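PDB 6THL: Box C/D snoRNA protein 1 from Saccharomyces cerevisiae, which is required for the accumulation of box C/D snoRNAs and acts in snoRNA processing, nucleolar transport and ribosome biogenesis, this piece being its BCD1-family domain. Local coordinates for residues 45-49 with 61-65. Sequence-based numbering, arbitrary orientation.
Sequences VEWIL and LFKHV
Trp47 and His64 face each other as a hydrogen-bonded antiparallel pair, and Leu49 with Phe62 repeats the arrangement two residues on; together the two pairs supply four main-chain hydrogen bonds between strands 45-49 and 62-65. Trp47 N gives its hydrogen to His64 O at 2.7 Å, and His64 N returns one to Trp47 O. The same His64 O lies at the edge of the indole, near its plane, close to Trp47 CD1. In the second pair Leu49 N reaches Phe62 O at 2.8 Å in a nearly straight bond (170°), while Phe62 N to Leu49 O is longer, at 3.2 Å. CA-H...O contacts supplement these bonds, with Lys63 CA 3.2 Å from Trp47 O.

The apolar contacts divide between the two faces. On that of Glu46, Ile48, Lys63 and Val65, Ile48 CG1 lies 3.8 Å from Lys63 CG, the two side chains running alongside each other before the lysine bends off. With chi1 at -68°, Ile48 CG2 is anti to the backbone N and meets Leu61 CD1, 4.0 Å away. Glu46 adds its methylene CG against Val65 CG2, while its carboxylate turns to Arg26 in a salt bridge and to Thr165. On the other face Leu49 CD1 approaches the Phe62 ring obliquely, 4.3 Å from Phe62 CD2.

Helix 81-90 covers part of this second face, touching Leu49, Phe62 and His64. Strand 45-49 also bonds along its other edge to strand 165-169, here parallel, while Val65 makes backbone hydrogen bonds to another protein chain. Consecutive, adjacent and antiparallel, strands 40-49 and 62-70 form a beta hairpin with a long connecting loop within the mixed sheet of the BCD1 domain.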
loop_
_atom_site.group_PDB
_atom_site.type_symbol
_atom_site.label_atom_id
_atom_site.label_comp_id
_atom_site.label_asym_id
_atom_site.label_seq_id
_atom_site.Cartn_x
_atom_site.Cartn_y
_atom_site.Cartn_z
ATOM N N VAL B 45 -5.411 2.088 18.748
ATOM C CA VAL B 45 -6.742 1.980 18.194
ATOM C C VAL B 45 -6.708 2.403 16.716
ATOM O O VAL B 45 -5.885 3.227 16.309
ATOM C CB VAL B 45 -7.825 2.758 19.016
ATOM C CG1 VAL B 45 -7.679 2.525 20.512
ATOM C CG2 VAL B 45 -7.807 4.238 18.721
ATOM N N GLU B 46 -7.606 1.825 15.918
ATOM C CA GLU B 46 -7.807 2.266 14.534
ATOM C C GLU B 46 -8.999 3.253 14.405
ATOM O O GLU B 46 -10.173 2.884 14.492
ATOM C CB GLU B 46 -7.994 1.056 13.606
ATOM C CG GLU B 46 -8.276 1.479 12.178
ATOM C CD GLU B 46 -8.588 0.325 11.285
ATOM O OE1 GLU B 46 -8.505 0.549 10.065
ATOM O OE2 GLU B 46 -8.900 -0.783 11.787
ATOM N N TRP B 47 -8.683 4.517 14.205
ATOM C CA TRP B 47 -9.710 5.518 14.043
ATOM C C TRP B 47 -10.182 5.462 12.610
ATOM O O TRP B 47 -9.379 5.446 11.701
ATOM C CB TRP B 47 -9.171 6.915 14.369
ATOM C CG TRP B 47 -8.826 7.069 15.785
ATOM C CD1 TRP B 47 -7.598 6.986 16.338
ATOM C CD2 TRP B 47 -9.737 7.306 16.855
ATOM N NE1 TRP B 47 -7.681 7.166 17.701
ATOM C CE2 TRP B 47 -8.990 7.362 18.035
ATOM C CE3 TRP B 47 -11.125 7.480 16.924
ATOM C CZ2 TRP B 47 -9.570 7.596 19.268
ATOM C CZ3 TRP B 47 -11.710 7.700 18.166
ATOM C CH2 TRP B 47 -10.934 7.760 19.315
ATOM N N ILE B 48 -11.489 5.398 12.414
ATOM C CA ILE B 48 -12.076 5.551 11.092
ATOM C C ILE B 48 -13.129 6.646 11.174
ATOM O O ILE B 48 -14.167 6.473 11.813
ATOM C CB ILE B 48 -12.731 4.250 10.611
ATOM C CG1 ILE B 48 -11.665 3.179 10.345
ATOM C CG2 ILE B 48 -13.522 4.509 9.349
ATOM C CD1 ILE B 48 -12.202 1.777 10.309
ATOM N N LEU B 49 -12.836 7.774 10.530
ATOM C CA LEU B 49 -13.711 8.941 10.506
ATOM C C LEU B 49 -14.595 8.876 9.289
ATOM O O LEU B 49 -14.087 8.801 8.161
ATOM C CB LEU B 49 -12.866 10.218 10.442
ATOM C CG LEU B 49 -11.832 10.345 11.567
ATOM C CD1 LEU B 49 -11.313 11.768 11.615
ATOM C CD2 LEU B 49 -12.363 9.967 12.934
ATOM N N LEU B 61 -13.409 8.188 3.286
ATOM C CA LEU B 61 -13.073 7.927 4.704
ATOM C C LEU B 61 -11.719 8.535 5.038
ATOM O O LEU B 61 -10.955 8.883 4.145
ATOM C CB LEU B 61 -13.027 6.431 5.017
ATOM C CG LEU B 61 -14.328 5.623 4.877
ATOM C CD1 LEU B 61 -14.203 4.200 5.423
ATOM C CD2 LEU B 61 -15.476 6.348 5.570
ATOM N N PHE B 62 -11.437 8.728 6.317
ATOM C CA PHE B 62 -10.055 8.996 6.771
ATOM C C PHE B 62 -9.818 8.073 7.922
ATOM O O PHE B 62 -10.532 8.139 8.935
ATOM C CB PHE B 62 -9.791 10.447 7.238
ATOM C CG PHE B 62 -8.414 10.665 7.881
ATOM C CD1 PHE B 62 -7.414 11.321 7.208
ATOM C CD2 PHE B 62 -8.153 10.252 9.175
ATOM C CE1 PHE B 62 -6.180 11.507 7.788
ATOM C CE2 PHE B 62 -6.924 10.451 9.756
ATOM C CZ PHE B 62 -5.936 11.071 9.061
ATOM N N LYS B 63 -8.810 7.221 7.758
ATOM C CA LYS B 63 -8.439 6.257 8.758
ATOM C C LYS B 63 -7.118 6.695 9.368
ATOM O O LYS B 63 -6.285 7.288 8.705
ATOM C CB LYS B 63 -8.352 4.896 8.102
ATOM C CG LYS B 63 -9.648 4.552 7.385
ATOM C CD LYS B 63 -9.428 3.979 5.996
ATOM C CE LYS B 63 -9.101 2.493 6.035
ATOM N NZ LYS B 63 -9.809 1.782 4.936
ATOM N N HIS B 64 -6.954 6.469 10.657
ATOM C CA HIS B 64 -5.680 6.690 11.264
ATOM C C HIS B 64 -5.529 5.815 12.480
ATOM O O HIS B 64 -6.455 5.684 13.244
ATOM C CB HIS B 64 -5.448 8.151 11.611
ATOM C CG HIS B 64 -4.106 8.395 12.208
ATOM N ND1 HIS B 64 -3.074 8.951 11.496
ATOM C CD2 HIS B 64 -3.603 8.082 13.423
ATOM C CE1 HIS B 64 -2.000 9.014 12.263
ATOM N NE2 HIS B 64 -2.293 8.484 13.435
ATOM N N VAL B 65 -4.337 5.247 12.640
ATOM C CA VAL B 65 -4.021 4.351 13.733
ATOM C C VAL B 65 -3.132 5.047 14.746
ATOM O O VAL B 65 -2.041 5.466 14.398
ATOM C CB VAL B 65 -3.294 3.126 13.188
ATOM C CG1 VAL B 65 -2.925 2.154 14.295
ATOM C CG2 VAL B 65 -4.197 2.458 12.178
#